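Local structure of proteolytically activated form of PPO4 Tyrosinase (Agaricus bisporus var. bisporus H97, 4OUA) at residues Y78-H90 with S233-E247. The protein uses a pair of copper ions to hydroxylate monophenols and to oxidise the resulting o-diphenols to o-quinones, the first step of melanin synthesis. Residues are numbered along the deposited sequence; the frame is centred on the assembly and turned at random.
Sequences YCTHSQVLFPTWH and SNHGEFDDTHANSLE. With CU1 (copper (I) ion), chain C.
Glu-247 holds Ser-82 through its carboxylate. The backbone N of Ser-82 faces both oxygens and makes a bifurcated bond, 3.1 Å to Glu-247 OE1 and 3.2 Å to Glu-247 OE2, each on its syn lone pair. Glu-247 OE1 also accepts a hydrogen bond from the backbone N of His-235 at 3.1 Å, from above the carboxylate plane. These three bonds fix the rotation of the carboxylate. The side chain of Ser-82 makes a second polar link. His-235 NE2 is placed to donate to Ser-82 OG, at the edge of the imidazole, though their 2.5 Å separation is very short and its exact length doubtful. Ser-82 OG is also hydrogen-bonded to Glu-308, and His-235 ND1 to Asp-251.

The apolar part centres on Phe-86. With CG anti to the backbone N (chi1 171°), its ring reaches under the extended chain of Glu-247. Glu-247 CG sits over the ring centre, 3.7 Å from the centroid, as a CH-pi contact. The carboxylate plane lies 17° from that of the ring. Leu-246 CD2 meets the ring edge and packs 3.9 Å from Pro-87 CB.

Glu-247 OE2 also lies in plane at the edge of the His-81 ring, 3.4 Å from His-81 CB. His-81 NE2 and His-90 NE2 bind copper, with His-56 as third histidine. A thioether joins Cys-79 SG to His-81 CE1. This Cys-His crosslink beside a three-histidine copper A site is typical of the type 3 copper site of fungal tyrosinases and is shared with plant catechol oxidases and molluscan haemocyanins.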
ATOM      1  N   TYR A  78      -6.557   1.029  12.705  1.00 44.25           N
ATOM      2  CA  TYR A  78      -7.712   0.936  11.818  1.00 41.49           C
ATOM      3  C   TYR A  78      -7.641  -0.315  10.952  1.00 38.11           C
ATOM      4  O   TYR A  78      -8.669  -0.905  10.621  1.00 40.33           O
ATOM      5  CB  TYR A  78      -7.813   2.169  10.918  1.00 37.54           C
ATOM      6  CG  TYR A  78      -8.684   3.281  11.454  1.00 36.05           C
ATOM      7  CD1 TYR A  78     -10.045   3.089  11.651  1.00 37.02           C
ATOM      8  CD2 TYR A  78      -8.152   4.533  11.730  1.00 38.63           C
ATOM      9  CE1 TYR A  78     -10.848   4.108  12.130  1.00 41.54           C
ATOM     10  CE2 TYR A  78      -8.947   5.558  12.208  1.00 39.66           C
ATOM     11  CZ  TYR A  78     -10.294   5.340  12.405  1.00 42.13           C
ATOM     12  OH  TYR A  78     -11.087   6.358  12.881  1.00 41.84           O
ATOM     13  N   CYS A  79      -6.422  -0.709  10.589  1.00 38.80           N
ATOM     14  CA  CYS A  79      -6.210  -1.792   9.634  1.00 38.97           C
ATOM     15  C   CYS A  79      -6.854  -3.092  10.088  1.00 35.53           C
ATOM     16  O   CYS A  79      -6.807  -3.451  11.264  1.00 37.32           O
ATOM     17  CB  CYS A  79      -4.714  -2.012   9.388  1.00 40.22           C
ATOM     18  SG  CYS A  79      -3.795  -2.683  10.792  1.00 48.13           S
ATOM     19  N   THR A  80      -7.466  -3.787   9.137  1.00 39.52           N
ATOM     20  CA  THR A  80      -8.137  -5.047   9.408  1.00 41.36           C
ATOM     21  C   THR A  80      -7.231  -6.218   9.052  1.00 44.53           C
ATOM     22  O   THR A  80      -6.857  -6.395   7.893  1.00 47.17           O
ATOM     23  CB  THR A  80      -9.450  -5.158   8.624  1.00 33.49           C
ATOM     24  OG1 THR A  80      -9.172  -5.067   7.221  1.00 35.88           O
ATOM     25  CG2 THR A  80     -10.396  -4.038   9.021  1.00 33.22           C
ATOM     26  N   HIS A  81      -6.879  -7.013  10.055  1.00 46.99           N
ATOM     27  CA  HIS A  81      -5.962  -8.126   9.858  1.00 46.13           C
ATOM     28  C   HIS A  81      -6.528  -9.402  10.469  1.00 46.72           C
ATOM     29  O   HIS A  81      -7.191  -9.360  11.505  1.00 56.44           O
ATOM     30  CB  HIS A  81      -4.592  -7.800  10.461  1.00 43.39           C
ATOM     31  CG  HIS A  81      -4.029  -6.490  10.001  1.00 40.90           C
ATOM     32  ND1 HIS A  81      -3.984  -5.374  10.808  1.00 42.24           N
ATOM     33  CD2 HIS A  81      -3.498  -6.115   8.813  1.00 39.65           C
ATOM     34  CE1 HIS A  81      -3.445  -4.370  10.141  1.00 49.32           C
ATOM     35  NE2 HIS A  81      -3.142  -4.792   8.925  1.00 43.79           N
ATOM     36  N   SER A  82      -6.270 -10.531   9.813  1.00 39.28           N
ATOM     37  CA  SER A  82      -6.764 -11.828  10.267  1.00 41.61           C
ATOM     38  C   SER A  82      -8.284 -11.927  10.159  1.00 39.24           C
ATOM     39  O   SER A  82      -8.912 -12.744  10.831  1.00 36.62           O
ATOM     40  CB  SER A  82      -6.323 -12.094  11.707  1.00 38.08           C
ATOM     41  OG  SER A  82      -4.919 -11.969  11.839  1.00 41.70           O
ATOM     42  N   GLN A  83      -8.870 -11.093   9.306  1.00 34.83           N
ATOM     43  CA  GLN A  83     -10.317 -11.080   9.124  1.00 42.15           C
ATOM     44  C   GLN A  83     -10.699 -10.933   7.653  1.00 48.39           C
ATOM     45  O   GLN A  83      -9.866 -10.580   6.817  1.00 48.71           O
ATOM     46  CB  GLN A  83     -10.945  -9.955   9.947  1.00 35.58           C
ATOM     47  CG  GLN A  83     -10.180  -8.649   9.884  1.00 46.08           C
ATOM     48  CD  GLN A  83     -11.042  -7.458  10.242  1.00 49.39           C
ATOM     49  OE1 GLN A  83     -12.150  -7.311   9.733  1.00 40.21           O
ATOM     50  NE2 GLN A  83     -10.537  -6.601  11.122  1.00 52.83           N
ATOM     51  N   VAL A  84     -11.966 -11.198   7.349  1.00 41.99           N
ATOM     52  CA  VAL A  84     -12.448 -11.234   5.970  1.00 46.06           C
ATOM     53  C   VAL A  84     -12.337  -9.896   5.242  1.00 40.14           C
ATOM     54  O   VAL A  84     -12.395  -9.849   4.014  1.00 37.30           O
ATOM     55  CB  VAL A  84     -13.919 -11.693   5.909  1.00 43.65           C
ATOM     56  CG1 VAL A  84     -14.032 -13.168   6.257  1.00 46.32           C
ATOM     57  CG2 VAL A  84     -14.779 -10.850   6.838  1.00 36.14           C
ATOM     58  N   LEU A  85     -12.175  -8.814   5.996  1.00 44.53           N
ATOM     59  CA  LEU A  85     -12.175  -7.477   5.409  1.00 42.14           C
ATOM     60  C   LEU A  85     -10.785  -6.995   5.010  1.00 37.04           C
ATOM     61  O   LEU A  85     -10.636  -5.878   4.519  1.00 36.72           O
ATOM     62  CB  LEU A  85     -12.799  -6.471   6.378  1.00 35.52           C
ATOM     63  CG  LEU A  85     -14.288  -6.650   6.673  1.00 35.99           C
ATOM     64  CD1 LEU A  85     -14.802  -5.491   7.504  1.00 30.31           C
ATOM     65  CD2 LEU A  85     -15.076  -6.784   5.377  1.00 39.19           C
ATOM     66  N   PHE A  86      -9.775  -7.836   5.218  1.00 42.28           N
ATOM     67  CA  PHE A  86      -8.390  -7.445   4.963  1.00 41.09           C
ATOM     68  C   PHE A  86      -8.177  -6.879   3.560  1.00 39.00           C
ATOM     69  O   PHE A  86      -7.661  -5.772   3.410  1.00 44.32           O
ATOM     70  CB  PHE A  86      -7.445  -8.631   5.181  1.00 36.22           C
ATOM     71  CG  PHE A  86      -6.036  -8.367   4.728  1.00 34.18           C
ATOM     72  CD1 PHE A  86      -5.168  -7.631   5.517  1.00 35.16           C
ATOM     73  CD2 PHE A  86      -5.583  -8.848   3.512  1.00 33.58           C
ATOM     74  CE1 PHE A  86      -3.872  -7.380   5.101  1.00 29.68           C
ATOM     75  CE2 PHE A  86      -4.289  -8.601   3.091  1.00 32.46           C
ATOM     76  CZ  PHE A  86      -3.432  -7.865   3.888  1.00 31.56           C
ATOM     77  N   PRO A  87      -8.572  -7.638   2.527  1.00 37.71           N
ATOM     78  CA  PRO A  87      -8.367  -7.185   1.145  1.00 40.89           C
ATOM     79  C   PRO A  87      -9.074  -5.867   0.827  1.00 38.65           C
ATOM     80  O   PRO A  87      -8.458  -4.975   0.243  1.00 39.06           O
ATOM     81  CB  PRO A  87      -8.955  -8.330   0.313  1.00 32.35           C
ATOM     82  CG  PRO A  87      -8.871  -9.524   1.205  1.00 35.22           C
ATOM     83  CD  PRO A  87      -9.135  -8.998   2.580  1.00 34.33           C
ATOM     84  N   THR A  88     -10.342  -5.744   1.207  1.00 40.50           N
ATOM     85  CA  THR A  88     -11.132  -4.573   0.841  1.00 35.04           C
ATOM     86  C   THR A  88     -10.727  -3.325   1.619  1.00 35.44           C
ATOM     87  O   THR A  88     -10.704  -2.228   1.063  1.00 40.36           O
ATOM     88  CB  THR A  88     -12.641  -4.818   1.050  1.00 34.82           C
ATOM     89  OG1 THR A  88     -12.888  -5.195   2.409  1.00 40.95           O
ATOM     90  CG2 THR A  88     -13.135  -5.917   0.124  1.00 38.28           C
ATOM     91  N   TRP A  89     -10.409  -3.488   2.900  1.00 35.53           N
ATOM     92  CA  TRP A  89     -10.040  -2.345   3.731  1.00 37.55           C
ATOM     93  C   TRP A  89      -8.753  -1.698   3.238  1.00 39.42           C
ATOM     94  O   TRP A  89      -8.601  -0.477   3.293  1.00 38.00           O
ATOM     95  CB  TRP A  89      -9.883  -2.755   5.196  1.00 29.88           C
ATOM     96  CG  TRP A  89      -9.565  -1.594   6.097  1.00 35.95           C
ATOM     97  CD1 TRP A  89     -10.454  -0.841   6.809  1.00 41.21           C
ATOM     98  CD2 TRP A  89      -8.268  -1.046   6.369  1.00 39.43           C
ATOM     99  NE1 TRP A  89      -9.792   0.138   7.511  1.00 34.60           N
ATOM    100  CE2 TRP A  89      -8.449   0.034   7.258  1.00 35.28           C
ATOM    101  CE3 TRP A  89      -6.973  -1.364   5.951  1.00 37.36           C
ATOM    102  CZ2 TRP A  89      -7.384   0.793   7.735  1.00 36.36           C
ATOM    103  CZ3 TRP A  89      -5.917  -0.608   6.426  1.00 34.74           C
ATOM    104  CH2 TRP A  89      -6.130   0.458   7.308  1.00 35.30           C
ATOM    105  N   HIS A  90      -7.828  -2.522   2.759  1.00 35.82           N
ATOM    106  CA  HIS A  90      -6.537  -2.025   2.300  1.00 40.84           C
ATOM    107  C   HIS A  90      -6.632  -1.449   0.889  1.00 41.68           C
ATOM    108  O   HIS A  90      -5.846  -0.576   0.514  1.00 39.31           O
ATOM    109  CB  HIS A  90      -5.486  -3.136   2.363  1.00 34.90           C
ATOM    110  CG  HIS A  90      -5.063  -3.481   3.757  1.00 34.44           C
ATOM    111  ND1 HIS A  90      -5.863  -4.193   4.625  1.00 32.34           N
ATOM    112  CD2 HIS A  90      -3.929  -3.195   4.440  1.00 32.63           C
ATOM    113  CE1 HIS A  90      -5.237  -4.337   5.779  1.00 36.90           C
ATOM    114  NE2 HIS A  90      -4.062  -3.741   5.695  1.00 35.36           N
ATOM    115  N   SER A 233      -8.863 -14.388   1.976  1.00 41.16           N
ATOM    116  CA  SER A 233      -8.861 -13.078   2.586  1.00 42.16           C
ATOM    117  C   SER A 233      -7.860 -12.865   3.673  1.00 44.65           C
ATOM    118  O   SER A 233      -7.116 -11.922   3.634  1.00 40.45           O
ATOM    119  CB  SER A 233     -10.213 -12.802   3.153  1.00 41.09           C
ATOM    120  OG  SER A 233     -10.809 -14.016   3.418  1.00 47.96           O
ATOM    121  N   ASN A 234      -7.879 -13.717   4.673  1.00 44.49           N
ATOM    122  CA  ASN A 234      -7.014 -13.534   5.799  1.00 41.32           C
ATOM    123  C   ASN A 234      -6.228 -14.748   6.123  1.00 42.91           C
ATOM    124  O   ASN A 234      -6.398 -15.762   5.536  1.00 41.23           O
ATOM    125  CB  ASN A 234      -7.822 -13.153   6.993  1.00 44.93           C
ATOM    126  CG  ASN A 234      -8.856 -14.158   7.318  1.00 44.03           C
ATOM    127  OD1 ASN A 234      -8.841 -14.742   8.357  1.00 49.32           O
ATOM    128  ND2 ASN A 234      -9.765 -14.347   6.436  1.00 37.74           N
ATOM    129  N   HIS A 235      -5.364 -14.615   7.103  1.00 45.79           N
ATOM    130  CA  HIS A 235      -4.485 -15.673   7.507  1.00 43.21           C
ATOM    131  C   HIS A 235      -4.877 -16.344   8.798  1.00 48.23           C
ATOM    132  O   HIS A 235      -4.512 -17.469   9.008  1.00 49.36           O
ATOM    133  CB  HIS A 235      -3.071 -15.142   7.633  1.00 37.31           C
ATOM    134  CG  HIS A 235      -2.920 -14.059   8.640  1.00 42.60           C
ATOM    135  ND1 HIS A 235      -1.946 -13.103   8.562  1.00 38.13           N
ATOM    136  CD2 HIS A 235      -3.627 -13.780   9.750  1.00 46.80           C
ATOM    137  CE1 HIS A 235      -2.055 -12.285   9.586  1.00 41.46           C
ATOM    138  NE2 HIS A 235      -3.070 -12.671  10.320  1.00 41.92           N
ATOM    139  N   GLY A 236      -5.612 -15.652   9.651  1.00 49.14           N
ATOM    140  CA  GLY A 236      -5.735 -15.998  11.049  1.00 49.90           C
ATOM    141  C   GLY A 236      -6.132 -17.412  11.162  1.00 56.20           C
ATOM    142  O   GLY A 236      -6.714 -17.880  10.234  1.00 60.64           O
ATOM    143  N   GLU A 237      -5.813 -18.110  12.243  1.00 59.96           N
ATOM    144  CA  GLU A 237      -4.849 -17.709  13.238  1.00 58.61           C
ATOM    145  C   GLU A 237      -3.529 -18.330  12.859  1.00 52.93           C
ATOM    146  O   GLU A 237      -3.003 -19.175  13.538  1.00 46.60           O
ATOM    147  CB  GLU A 237      -5.269 -18.180  14.627  1.00 57.37           C
ATOM    148  CG  GLU A 237      -6.543 -17.572  15.182  1.00 69.80           C
ATOM    149  CD  GLU A 237      -7.795 -18.283  14.734  1.00 81.40           C
ATOM    150  OE1 GLU A 237      -7.687 -19.229  13.936  1.00 82.02           O
ATOM    151  OE2 GLU A 237      -8.883 -17.901  15.180  1.00 84.00           O
ATOM    152  N   PHE A 238      -3.019 -17.888  11.733  1.00 51.75           N
ATOM    153  CA  PHE A 238      -1.766 -18.390  11.177  1.00 52.56           C
ATOM    154  C   PHE A 238      -1.759 -19.911  11.050  1.00 48.75           C
ATOM    155  O   PHE A 238      -0.721 -20.551  11.224  1.00 40.36           O
ATOM    156  CB  PHE A 238      -0.584 -17.938  12.039  1.00 45.83           C
ATOM    157  CG  PHE A 238      -0.502 -16.448  12.225  1.00 50.62           C
ATOM    158  CD1 PHE A 238       0.024 -15.639  11.231  1.00 47.47           C
ATOM    159  CD2 PHE A 238      -0.945 -15.858  13.397  1.00 57.56           C
ATOM    160  CE1 PHE A 238       0.103 -14.268  11.402  1.00 48.50           C
ATOM    161  CE2 PHE A 238      -0.869 -14.488  13.575  1.00 53.95           C
ATOM    162  CZ  PHE A 238      -0.344 -13.692  12.576  1.00 44.48           C
ATOM    163  N   ASP A 239      -2.919 -20.485  10.745  1.00 45.30           N
ATOM    164  CA  ASP A 239      -3.036 -21.930  10.589  1.00 47.91           C
ATOM    165  C   ASP A 239      -2.653 -22.366   9.178  1.00 53.93           C
ATOM    166  O   ASP A 239      -2.116 -21.578   8.402  1.00 55.81           O
ATOM    167  CB  ASP A 239      -4.455 -22.395  10.929  1.00 45.82           C
ATOM    168  CG  ASP A 239      -5.524 -21.577  10.229  1.00 52.32           C
ATOM    169  OD1 ASP A 239      -5.324 -21.206   9.053  1.00 55.14           O
ATOM    170  OD2 ASP A 239      -6.568 -21.304  10.857  1.00 56.48           O
ATOM    171  N   ASP A 240      -2.931 -23.625   8.851  1.00 53.96           N
ATOM    172  CA  ASP A 240      -2.554 -24.176   7.553  1.00 54.94           C
ATOM    173  C   ASP A 240      -3.596 -23.895   6.474  1.00 53.31           C
ATOM    174  O   ASP A 240      -3.257 -23.738   5.300  1.00 51.63           O
ATOM    175  CB  ASP A 240      -2.319 -25.685   7.665  1.00 62.84           C
ATOM    176  CG  ASP A 240      -0.889 -26.026   8.042  1.00 82.63           C
ATOM    177  OD1 ASP A 240      -0.185 -25.145   8.580  1.00 84.09           O
ATOM    178  OD2 ASP A 240      -0.469 -27.178   7.798  1.00 82.11           O
ATOM    179  N   THR A 241      -4.862 -23.829   6.873  1.00 55.48           N
ATOM    180  CA  THR A 241      -5.951 -23.631   5.922  1.00 42.93           C
ATOM    181  C   THR A 241      -5.998 -22.200   5.389  1.00 42.94           C
ATOM    182  O   THR A 241      -6.721 -21.910   4.438  1.00 49.29           O
ATOM    183  CB  THR A 241      -7.311 -23.972   6.555  1.00 44.42           C
ATOM    184  OG1 THR A 241      -7.554 -23.102   7.668  1.00 55.50           O
ATOM    185  CG2 THR A 241      -7.327 -25.417   7.035  1.00 43.99           C
ATOM    186  N   HIS A 242      -5.223 -21.312   6.004  1.00 44.86           N
ATOM    187  CA  HIS A 242      -5.156 -19.923   5.564  1.00 43.17           C
ATOM    188  C   HIS A 242      -3.749 -19.548   5.105  1.00 43.00           C
ATOM    189  O   HIS A 242      -3.461 -18.379   4.851  1.00 40.17           O
ATOM    190  CB  HIS A 242      -5.600 -18.979   6.685  1.00 45.67           C
ATOM    191  CG  HIS A 242      -7.031 -19.144   7.093  1.00 46.68           C
ATOM    192  ND1 HIS A 242      -7.477 -20.219   7.831  1.00 44.19           N
ATOM    193  CD2 HIS A 242      -8.115 -18.364   6.872  1.00 40.60           C
ATOM    194  CE1 HIS A 242      -8.774 -20.096   8.045  1.00 40.36           C
ATOM    195  NE2 HIS A 242      -9.187 -18.979   7.473  1.00 40.96           N
ATOM    196  N   ALA A 243      -2.876 -20.547   4.999  1.00 40.03           N
ATOM    197  CA  ALA A 243      -1.478 -20.314   4.648  1.00 35.79           C
ATOM    198  C   ALA A 243      -1.318 -19.811   3.217  1.00 34.46           C
ATOM    199  O   ALA A 243      -0.279 -19.257   2.858  1.00 31.02           O
ATOM    200  CB  ALA A 243      -0.671 -21.586   4.847  1.00 38.44           C
ATOM    201  N   ASN A 244      -2.351 -20.005   2.404  1.00 40.17           N
ATOM    202  CA  ASN A 244      -2.308 -19.609   1.003  1.00 35.36           C
ATOM    203  C   ASN A 244      -3.158 -18.367   0.744  1.00 36.91           C
ATOM    204  O   ASN A 244      -3.592 -18.120  -0.382  1.00 38.06           O
ATOM    205  CB  ASN A 244      -2.776 -20.764   0.116  1.00 38.91           C
ATOM    206  CG  ASN A 244      -2.336 -20.612  -1.326  1.00 36.50           C
ATOM    207  OD1 ASN A 244      -1.253 -20.098  -1.606  1.00 34.95           O
ATOM    208  ND2 ASN A 244      -3.180 -21.054  -2.251  1.00 32.29           N
ATOM    209  N   SER A 245      -3.393 -17.586   1.793  1.00 37.23           N
ATOM    210  CA  SER A 245      -4.243 -16.406   1.689  1.00 34.49           C
ATOM    211  C   SER A 245      -3.486 -15.210   1.127  1.00 36.45           C
ATOM    212  O   SER A 245      -2.256 -15.187   1.117  1.00 34.34           O
ATOM    213  CB  SER A 245      -4.832 -16.048   3.054  1.00 37.98           C
ATOM    214  OG  SER A 245      -3.812 -15.685   3.968  1.00 39.39           O
ATOM    215  N   LEU A 246      -4.238 -14.218   0.658  1.00 42.06           N
ATOM    216  CA  LEU A 246      -3.662 -12.976   0.160  1.00 33.40           C
ATOM    217  C   LEU A 246      -2.825 -12.305   1.242  1.00 32.09           C
ATOM    218  O   LEU A 246      -1.826 -11.650   0.949  1.00 38.92           O
ATOM    219  CB  LEU A 246      -4.765 -12.027  -0.319  1.00 34.79           C
ATOM    220  CG  LEU A 246      -4.354 -10.661  -0.881  1.00 35.33           C
ATOM    221  CD1 LEU A 246      -3.797 -10.789  -2.293  1.00 28.50           C
ATOM    222  CD2 LEU A 246      -5.523  -9.688  -0.848  1.00 27.06           C
ATOM    223  N   GLU A 247      -3.237 -12.481   2.494  1.00 29.51           N
ATOM    224  CA  GLU A 247      -2.576 -11.827   3.618  1.00 34.91           C
ATOM    225  C   GLU A 247      -1.341 -12.591   4.079  1.00 35.41           C
ATOM    226  O   GLU A 247      -0.325 -11.989   4.430  1.00 36.30           O
ATOM    227  CB  GLU A 247      -3.548 -11.660   4.786  1.00 35.77           C
ATOM    228  CG  GLU A 247      -2.969 -10.900   5.966  1.00 32.23           C
ATOM    229  CD  GLU A 247      -3.940 -10.789   7.127  1.00 39.92           C
ATOM    230  OE1 GLU A 247      -4.927 -11.552   7.157  1.00 42.25           O
ATOM    231  OE2 GLU A 247      -3.713  -9.935   8.011  1.00 45.57           O
TER
HETATM  232 CU   CU1 C 401      -2.711  -3.571   7.271  1.00 44.28          CU
HETATM  233  O   HOH W   1      -0.601  -4.737   7.134  0.90 42.65           O